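Local coordinates for StiE protein (Stigmatella aurantiaca, PDB 6ECX) that is the O-methyltransferase domain of a modular polyketide synthase, binding S-adenosylmethionine for O-methylation during polyketide assembly, at residues Arg214-Leu228 with Ser298-Leu312. Sequence-based numbering, arbitrary orientation.
Sequences REQWNKLFSSNHLRL and SDELFHLNAKQFEQL
Asn218 and Asn305 join helices 214-222 and 298-309, whose axes run roughly antiparallel (143°). With its CG anti to the backbone N (chi1 -167°), Asn218 lays its amide almost flat on the Phe302 ring, ND2 3.2 Å above the centre. The same nitrogen makes a nearly straight hydrogen bond to Phe302 O at 3.0 Å. Asn218 fits as a knob among Phe302, Asn305, Ala306 and Phe309. Asn305 ND2 reaches Asn218 OD1 at 3.2 Å and adds weak bonds to Ser222 OG and Leu226 O, while Asn305 OD1 accepts Leu228 N at 2.8 Å from above its carbonyl plane.

Farther along, Leu228 CD2 sits squarely over the Phe309 ring, 3.6 Å from its centroid, in a CH-pi contact; Arg214 O lies over the opposite face, toward the rim. Trp217 CB and Phe221 CE2 meet Phe309 CZ. Arg214 NE donates a hydrogen bond (2.8 Å) to Phe309 O, which lies near the guanidinium plane while the nitrogen stands above the carbonyl plane; NH1 turns to Asn197. These bonds satisfy the buried Asn218 and Asn305 amides, tying helix 298-309 to helix 214-222 and strand 226-228, and Phe309 carries the contact on to Phe288 of the methyltransferase sheet.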
loop_
_atom_site.group_PDB
_atom_site.type_symbol
_atom_site.label_atom_id
_atom_site.label_comp_id
_atom_site.label_asym_id
_atom_site.label_seq_id
_atom_site.Cartn_x
_atom_site.Cartn_y
_atom_site.Cartn_z
ATOM N N ARG A 214 2.421 -15.382 -6.762
ATOM C CA ARG A 214 2.150 -15.981 -5.456
ATOM C C ARG A 214 3.386 -16.694 -4.914
ATOM O O ARG A 214 3.786 -16.493 -3.762
ATOM C CB ARG A 214 0.981 -16.961 -5.565
ATOM C CG ARG A 214 -0.379 -16.338 -5.722
ATOM C CD ARG A 214 -1.366 -17.376 -6.277
ATOM N NE ARG A 214 -2.740 -16.936 -6.057
ATOM C CZ ARG A 214 -3.400 -16.121 -6.871
ATOM N NH1 ARG A 214 -2.816 -15.673 -7.978
ATOM N NH2 ARG A 214 -4.646 -15.767 -6.585
ATOM N N GLU A 215 4.018 -17.529 -5.748
ATOM C CA GLU A 215 5.160 -18.308 -5.286
ATOM C C GLU A 215 6.313 -17.409 -4.880
ATOM O O GLU A 215 7.035 -17.707 -3.924
ATOM C CB GLU A 215 5.599 -19.284 -6.378
ATOM C CG GLU A 215 6.857 -20.052 -6.037
ATOM C CD GLU A 215 7.011 -21.299 -6.882
ATOM O OE1 GLU A 215 7.245 -22.388 -6.308
ATOM O OE2 GLU A 215 6.874 -21.187 -8.118
ATOM N N GLN A 216 6.484 -16.290 -5.579
ATOM C CA GLN A 216 7.580 -15.388 -5.258
ATOM C C GLN A 216 7.328 -14.657 -3.952
ATOM O O GLN A 216 8.219 -14.592 -3.099
ATOM C CB GLN A 216 7.797 -14.413 -6.407
ATOM C CG GLN A 216 8.540 -15.050 -7.554
ATOM C CD GLN A 216 8.652 -14.111 -8.729
ATOM O OE1 GLN A 216 7.679 -13.464 -9.106
ATOM N NE2 GLN A 216 9.844 -14.023 -9.311
ATOM N N TRP A 217 6.114 -14.123 -3.759
ATOM C CA TRP A 217 5.753 -13.570 -2.451
ATOM C C TRP A 217 5.909 -14.612 -1.349
ATOM O O TRP A 217 6.414 -14.309 -0.264
ATOM C CB TRP A 217 4.311 -13.057 -2.440
ATOM C CG TRP A 217 4.062 -11.741 -3.157
ATOM C CD1 TRP A 217 3.262 -11.544 -4.245
ATOM C CD2 TRP A 217 4.593 -10.452 -2.817
ATOM N NE1 TRP A 217 3.263 -10.215 -4.610
ATOM C CE2 TRP A 217 4.077 -9.525 -3.756
ATOM C CE3 TRP A 217 5.461 -9.991 -1.823
ATOM C CZ2 TRP A 217 4.401 -8.166 -3.726
ATOM C CZ3 TRP A 217 5.781 -8.633 -1.792
ATOM C CH2 TRP A 217 5.251 -7.739 -2.739
ATOM N N ASN A 218 5.422 -15.832 -1.597
ATOM C CA ASN A 218 5.529 -16.911 -0.618
ATOM C C ASN A 218 6.984 -17.159 -0.218
ATOM O O ASN A 218 7.293 -17.304 0.969
ATOM C CB ASN A 218 4.889 -18.190 -1.183
ATOM C CG ASN A 218 4.679 -19.246 -0.108
ATOM O OD1 ASN A 218 5.087 -19.033 1.026
ATOM N ND2 ASN A 218 4.040 -20.367 -0.455
ATOM N N LYS A 219 7.898 -17.199 -1.189
ATOM C CA LYS A 219 9.300 -17.419 -0.847
ATOM C C LYS A 219 9.822 -16.311 0.061
ATOM O O LYS A 219 10.532 -16.579 1.042
ATOM C CB LYS A 219 10.127 -17.518 -2.134
ATOM C CG LYS A 219 11.509 -18.133 -1.949
ATOM C CD LYS A 219 12.128 -18.464 -3.303
ATOM C CE LYS A 219 13.546 -18.991 -3.158
ATOM N NZ LYS A 219 13.589 -20.214 -2.306
ATOM N N LEU A 220 9.448 -15.059 -0.229
ATOM C CA LEU A 220 9.865 -13.942 0.611
ATOM C C LEU A 220 9.328 -14.081 2.025
ATOM O O LEU A 220 10.053 -13.839 2.999
ATOM C CB LEU A 220 9.389 -12.616 0.016
ATOM C CG LEU A 220 10.113 -12.165 -1.258
ATOM C CD1 LEU A 220 9.382 -10.979 -1.857
ATOM C CD2 LEU A 220 11.547 -11.808 -0.921
ATOM N N PHE A 221 8.036 -14.392 2.161
ATOM C CA PHE A 221 7.467 -14.528 3.506
ATOM C C PHE A 221 8.120 -15.690 4.242
ATOM O O PHE A 221 8.593 -15.540 5.367
ATOM C CB PHE A 221 5.947 -14.755 3.451
ATOM C CG PHE A 221 5.147 -13.586 2.910
ATOM C CD1 PHE A 221 5.743 -12.355 2.668
ATOM C CD2 PHE A 221 3.793 -13.745 2.616
ATOM C CE1 PHE A 221 4.991 -11.289 2.155
ATOM C CE2 PHE A 221 3.037 -12.698 2.105
ATOM C CZ PHE A 221 3.633 -11.465 1.866
ATOM N N SER A 222 8.170 -16.859 3.602
ATOM C CA SER A 222 8.527 -18.096 4.309
ATOM C C SER A 222 9.999 -18.155 4.682
ATOM O O SER A 222 10.350 -18.823 5.661
ATOM C CB SER A 222 8.198 -19.318 3.449
ATOM O OG SER A 222 6.881 -19.236 2.940
ATOM N N SER A 223 10.870 -17.543 3.873
ATOM C CA SER A 223 12.299 -17.417 4.165
ATOM C C SER A 223 12.578 -16.413 5.271
ATOM O O SER A 223 13.721 -16.325 5.739
ATOM C CB SER A 223 13.075 -16.976 2.915
ATOM O OG SER A 223 12.742 -17.818 1.832
ATOM N N ASN A 224 11.582 -15.629 5.667
ATOM C CA ASN A 224 11.785 -14.574 6.646
ATOM C C ASN A 224 10.759 -14.658 7.780
ATOM O O ASN A 224 10.343 -13.642 8.336
ATOM C CB ASN A 224 11.781 -13.219 5.935
ATOM C CG ASN A 224 13.008 -13.057 5.038
ATOM O OD1 ASN A 224 14.097 -12.826 5.546
ATOM N ND2 ASN A 224 12.848 -13.231 3.723
ATOM N N HIS A 225 10.337 -15.874 8.122
ATOM C CA HIS A 225 9.532 -16.123 9.322
ATOM C C HIS A 225 8.192 -15.396 9.275
ATOM O O HIS A 225 7.699 -14.922 10.298
ATOM C CB HIS A 225 10.298 -15.741 10.597
ATOM C CG HIS A 225 11.600 -16.466 10.755
ATOM N ND1 HIS A 225 12.821 -15.863 10.536
ATOM C CD2 HIS A 225 11.870 -17.753 11.083
ATOM C CE1 HIS A 225 13.785 -16.747 10.722
ATOM N NE2 HIS A 225 13.234 -17.901 11.054
ATOM N N LEU A 226 7.563 -15.346 8.101
ATOM C CA LEU A 226 6.298 -14.638 7.941
ATOM C C LEU A 226 5.238 -15.587 7.416
ATOM O O LEU A 226 5.486 -16.339 6.462
ATOM C CB LEU A 226 6.452 -13.431 6.993
ATOM C CG LEU A 226 7.387 -12.326 7.492
ATOM C CD1 LEU A 226 7.753 -11.343 6.375
ATOM C CD2 LEU A 226 6.756 -11.586 8.682
ATOM N N ARG A 227 4.057 -15.537 8.028
ATOM C CA ARG A 227 2.932 -16.377 7.650
ATOM C C ARG A 227 1.802 -15.495 7.141
ATOM O O ARG A 227 1.371 -14.568 7.837
ATOM C CB ARG A 227 2.441 -17.227 8.831
ATOM C CG ARG A 227 1.579 -18.421 8.398
ATOM C CD ARG A 227 1.181 -19.279 9.587
ATOM N NE ARG A 227 0.076 -18.660 10.312
ATOM C CZ ARG A 227 0.222 -17.905 11.392
ATOM N NH1 ARG A 227 -0.838 -17.371 11.974
ATOM N NH2 ARG A 227 1.429 -17.707 11.910
ATOM N N LEU A 228 1.327 -15.781 5.929
ATOM C CA LEU A 228 0.153 -15.096 5.422
ATOM C C LEU A 228 -1.077 -15.599 6.165
ATOM O O LEU A 228 -1.387 -16.795 6.114
ATOM C CB LEU A 228 0.015 -15.371 3.928
ATOM C CG LEU A 228 -1.246 -14.826 3.259
ATOM C CD1 LEU A 228 -1.339 -13.286 3.420
ATOM C CD2 LEU A 228 -1.228 -15.207 1.753
ATOM N N SER A 298 10.235 -23.263 8.322
ATOM C CA SER A 298 10.058 -22.409 7.150
ATOM C C SER A 298 9.397 -23.171 6.008
ATOM O O SER A 298 8.602 -22.600 5.253
ATOM C CB SER A 298 11.402 -21.839 6.702
ATOM O OG SER A 298 12.214 -22.874 6.170
ATOM N N ASP A 299 9.732 -24.458 5.850
ATOM C CA ASP A 299 9.050 -25.258 4.836
ATOM C C ASP A 299 7.568 -25.388 5.145
ATOM O O ASP A 299 6.752 -25.514 4.230
ATOM C CB ASP A 299 9.679 -26.647 4.721
ATOM C CG ASP A 299 9.990 -27.257 6.071
ATOM O OD1 ASP A 299 11.023 -26.857 6.658
ATOM O OD2 ASP A 299 9.205 -28.125 6.547
ATOM N N GLU A 300 7.194 -25.350 6.425
ATOM C CA GLU A 300 5.778 -25.449 6.740
ATOM C C GLU A 300 5.070 -24.102 6.614
ATOM O O GLU A 300 3.883 -24.067 6.269
ATOM C CB GLU A 300 5.585 -26.039 8.139
ATOM C CG GLU A 300 4.169 -26.466 8.403
ATOM C CD GLU A 300 3.627 -27.432 7.365
ATOM O OE1 GLU A 300 4.405 -28.198 6.754
ATOM O OE2 GLU A 300 2.397 -27.427 7.161
ATOM N N LEU A 301 5.773 -22.995 6.863
ATOM C CA LEU A 301 5.221 -21.692 6.511
ATOM C C LEU A 301 4.886 -21.632 5.028
ATOM O O LEU A 301 3.821 -21.136 4.643
ATOM C CB LEU A 301 6.196 -20.566 6.865
ATOM C CG LEU A 301 6.558 -20.372 8.334
ATOM C CD1 LEU A 301 7.516 -19.205 8.461
ATOM C CD2 LEU A 301 5.307 -20.152 9.164
ATOM N N PHE A 302 5.792 -22.132 4.180
ATOM C CA PHE A 302 5.555 -22.090 2.739
ATOM C C PHE A 302 4.329 -22.912 2.363
ATOM O O PHE A 302 3.503 -22.478 1.547
ATOM C CB PHE A 302 6.794 -22.595 1.987
ATOM C CG PHE A 302 6.715 -22.399 0.496
ATOM C CD1 PHE A 302 6.024 -23.295 -0.301
ATOM C CD2 PHE A 302 7.337 -21.311 -0.112
ATOM C CE1 PHE A 302 5.933 -23.106 -1.677
ATOM C CE2 PHE A 302 7.256 -21.133 -1.496
ATOM C CZ PHE A 302 6.557 -22.022 -2.265
ATOM N N HIS A 303 4.210 -24.112 2.947
ATOM C CA HIS A 303 3.081 -24.999 2.662
ATOM C C HIS A 303 1.760 -24.332 3.033
ATOM O O HIS A 303 0.811 -24.313 2.241
ATOM C CB HIS A 303 3.282 -26.301 3.436
ATOM C CG HIS A 303 2.185 -27.299 3.256
ATOM N ND1 HIS A 303 1.478 -27.820 4.319
ATOM C CD2 HIS A 303 1.695 -27.896 2.145
ATOM C CE1 HIS A 303 0.595 -28.696 3.868
ATOM N NE2 HIS A 303 0.703 -28.756 2.552
ATOM N N LEU A 304 1.707 -23.741 4.228
ATOM C CA LEU A 304 0.512 -23.061 4.713
ATOM C C LEU A 304 0.242 -21.772 3.937
ATOM O O LEU A 304 -0.903 -21.499 3.560
ATOM C CB LEU A 304 0.675 -22.782 6.217
ATOM C CG LEU A 304 0.786 -24.047 7.102
ATOM C CD1 LEU A 304 1.572 -23.867 8.480
ATOM C CD2 LEU A 304 -0.598 -24.588 7.325
ATOM N N ASN A 305 1.283 -20.976 3.669
ATOM C CA ASN A 305 1.086 -19.766 2.867
ATOM C C ASN A 305 0.515 -20.092 1.498
ATOM O O ASN A 305 -0.299 -19.327 0.970
ATOM C CB ASN A 305 2.393 -18.993 2.678
ATOM C CG ASN A 305 2.920 -18.423 3.955
ATOM O OD1 ASN A 305 2.188 -18.282 4.938
ATOM N ND2 ASN A 305 4.203 -18.065 3.957
ATOM N N ALA A 306 0.986 -21.181 0.876
ATOM C CA ALA A 306 0.546 -21.507 -0.474
ATOM C C ALA A 306 -0.952 -21.762 -0.497
ATOM O O ALA A 306 -1.651 -21.334 -1.421
ATOM C CB ALA A 306 1.307 -22.723 -1.009
ATOM N N LYS A 307 -1.467 -22.432 0.537
ATOM C CA LYS A 307 -2.904 -22.649 0.631
ATOM C C LYS A 307 -3.642 -21.323 0.756
ATOM O O LYS A 307 -4.662 -21.105 0.093
ATOM C CB LYS A 307 -3.207 -23.569 1.816
ATOM C CG LYS A 307 -4.578 -24.219 1.806
ATOM C CD LYS A 307 -4.713 -25.195 2.975
ATOM C CE LYS A 307 -6.148 -25.683 3.159
ATOM N NZ LYS A 307 -6.350 -26.342 4.490
ATOM N N GLN A 308 -3.107 -20.400 1.563
ATOM C CA GLN A 308 -3.758 -19.113 1.783
ATOM C C GLN A 308 -3.696 -18.220 0.544
ATOM O O GLN A 308 -4.595 -17.400 0.327
ATOM C CB GLN A 308 -3.104 -18.418 2.983
ATOM C CG GLN A 308 -4.054 -17.645 3.872
ATOM C CD GLN A 308 -5.258 -18.468 4.312
ATOM O OE1 GLN A 308 -5.121 -19.608 4.756
ATOM N NE2 GLN A 308 -6.448 -17.888 4.180
ATOM N N PHE A 309 -2.645 -18.350 -0.269
ATOM C CA PHE A 309 -2.542 -17.561 -1.493
ATOM C C PHE A 309 -3.563 -17.986 -2.544
ATOM O O PHE A 309 -3.813 -17.232 -3.488
ATOM C CB PHE A 309 -1.135 -17.672 -2.090
ATOM C CG PHE A 309 -0.168 -16.605 -1.627
ATOM C CD1 PHE A 309 -0.349 -15.270 -1.987
ATOM C CD2 PHE A 309 0.945 -16.946 -0.876
ATOM C CE1 PHE A 309 0.553 -14.292 -1.577
ATOM C CE2 PHE A 309 1.852 -15.973 -0.460
ATOM C CZ PHE A 309 1.655 -14.645 -0.818
ATOM N N GLU A 310 -4.144 -19.174 -2.409
ATOM C CA GLU A 310 -5.156 -19.665 -3.335
ATOM C C GLU A 310 -6.573 -19.427 -2.834
ATOM O O GLU A 310 -7.527 -19.808 -3.509
ATOM C CB GLU A 310 -4.950 -21.161 -3.593
ATOM C CG GLU A 310 -3.539 -21.525 -4.031
ATOM C CD GLU A 310 -3.256 -23.020 -3.932
ATOM O OE1 GLU A 310 -4.068 -23.755 -3.322
ATOM O OE2 GLU A 310 -2.211 -23.455 -4.465
ATOM N N GLN A 311 -6.732 -18.819 -1.667
ATOM C CA GLN A 311 -8.046 -18.532 -1.112
ATOM C C GLN A 311 -8.188 -17.055 -0.790
ATOM O O GLN A 311 -8.723 -16.689 0.261
ATOM C CB GLN A 311 -8.312 -19.372 0.132
ATOM C CG GLN A 311 -8.607 -20.818 -0.196
ATOM C CD GLN A 311 -8.325 -21.735 0.965
ATOM O OE1 GLN A 311 -8.093 -21.279 2.089
ATOM N NE2 GLN A 311 -8.326 -23.038 0.701
ATOM N N LEU A 312 -7.705 -16.187 -1.687
ATOM C CA LEU A 312 -7.962 -14.758 -1.557
ATOM C C LEU A 312 -9.461 -14.516 -1.449
ATOM O O LEU A 312 -10.260 -15.145 -2.152
ATOM C CB LEU A 312 -7.414 -13.995 -2.766
ATOM C CG LEU A 312 -5.973 -14.229 -3.207
ATOM C CD1 LEU A 312 -5.619 -13.261 -4.306
ATOM C CD2 LEU A 312 -4.997 -14.097 -2.042
HETATM O O HOH W 1 -7.071 -16.804 -4.868
#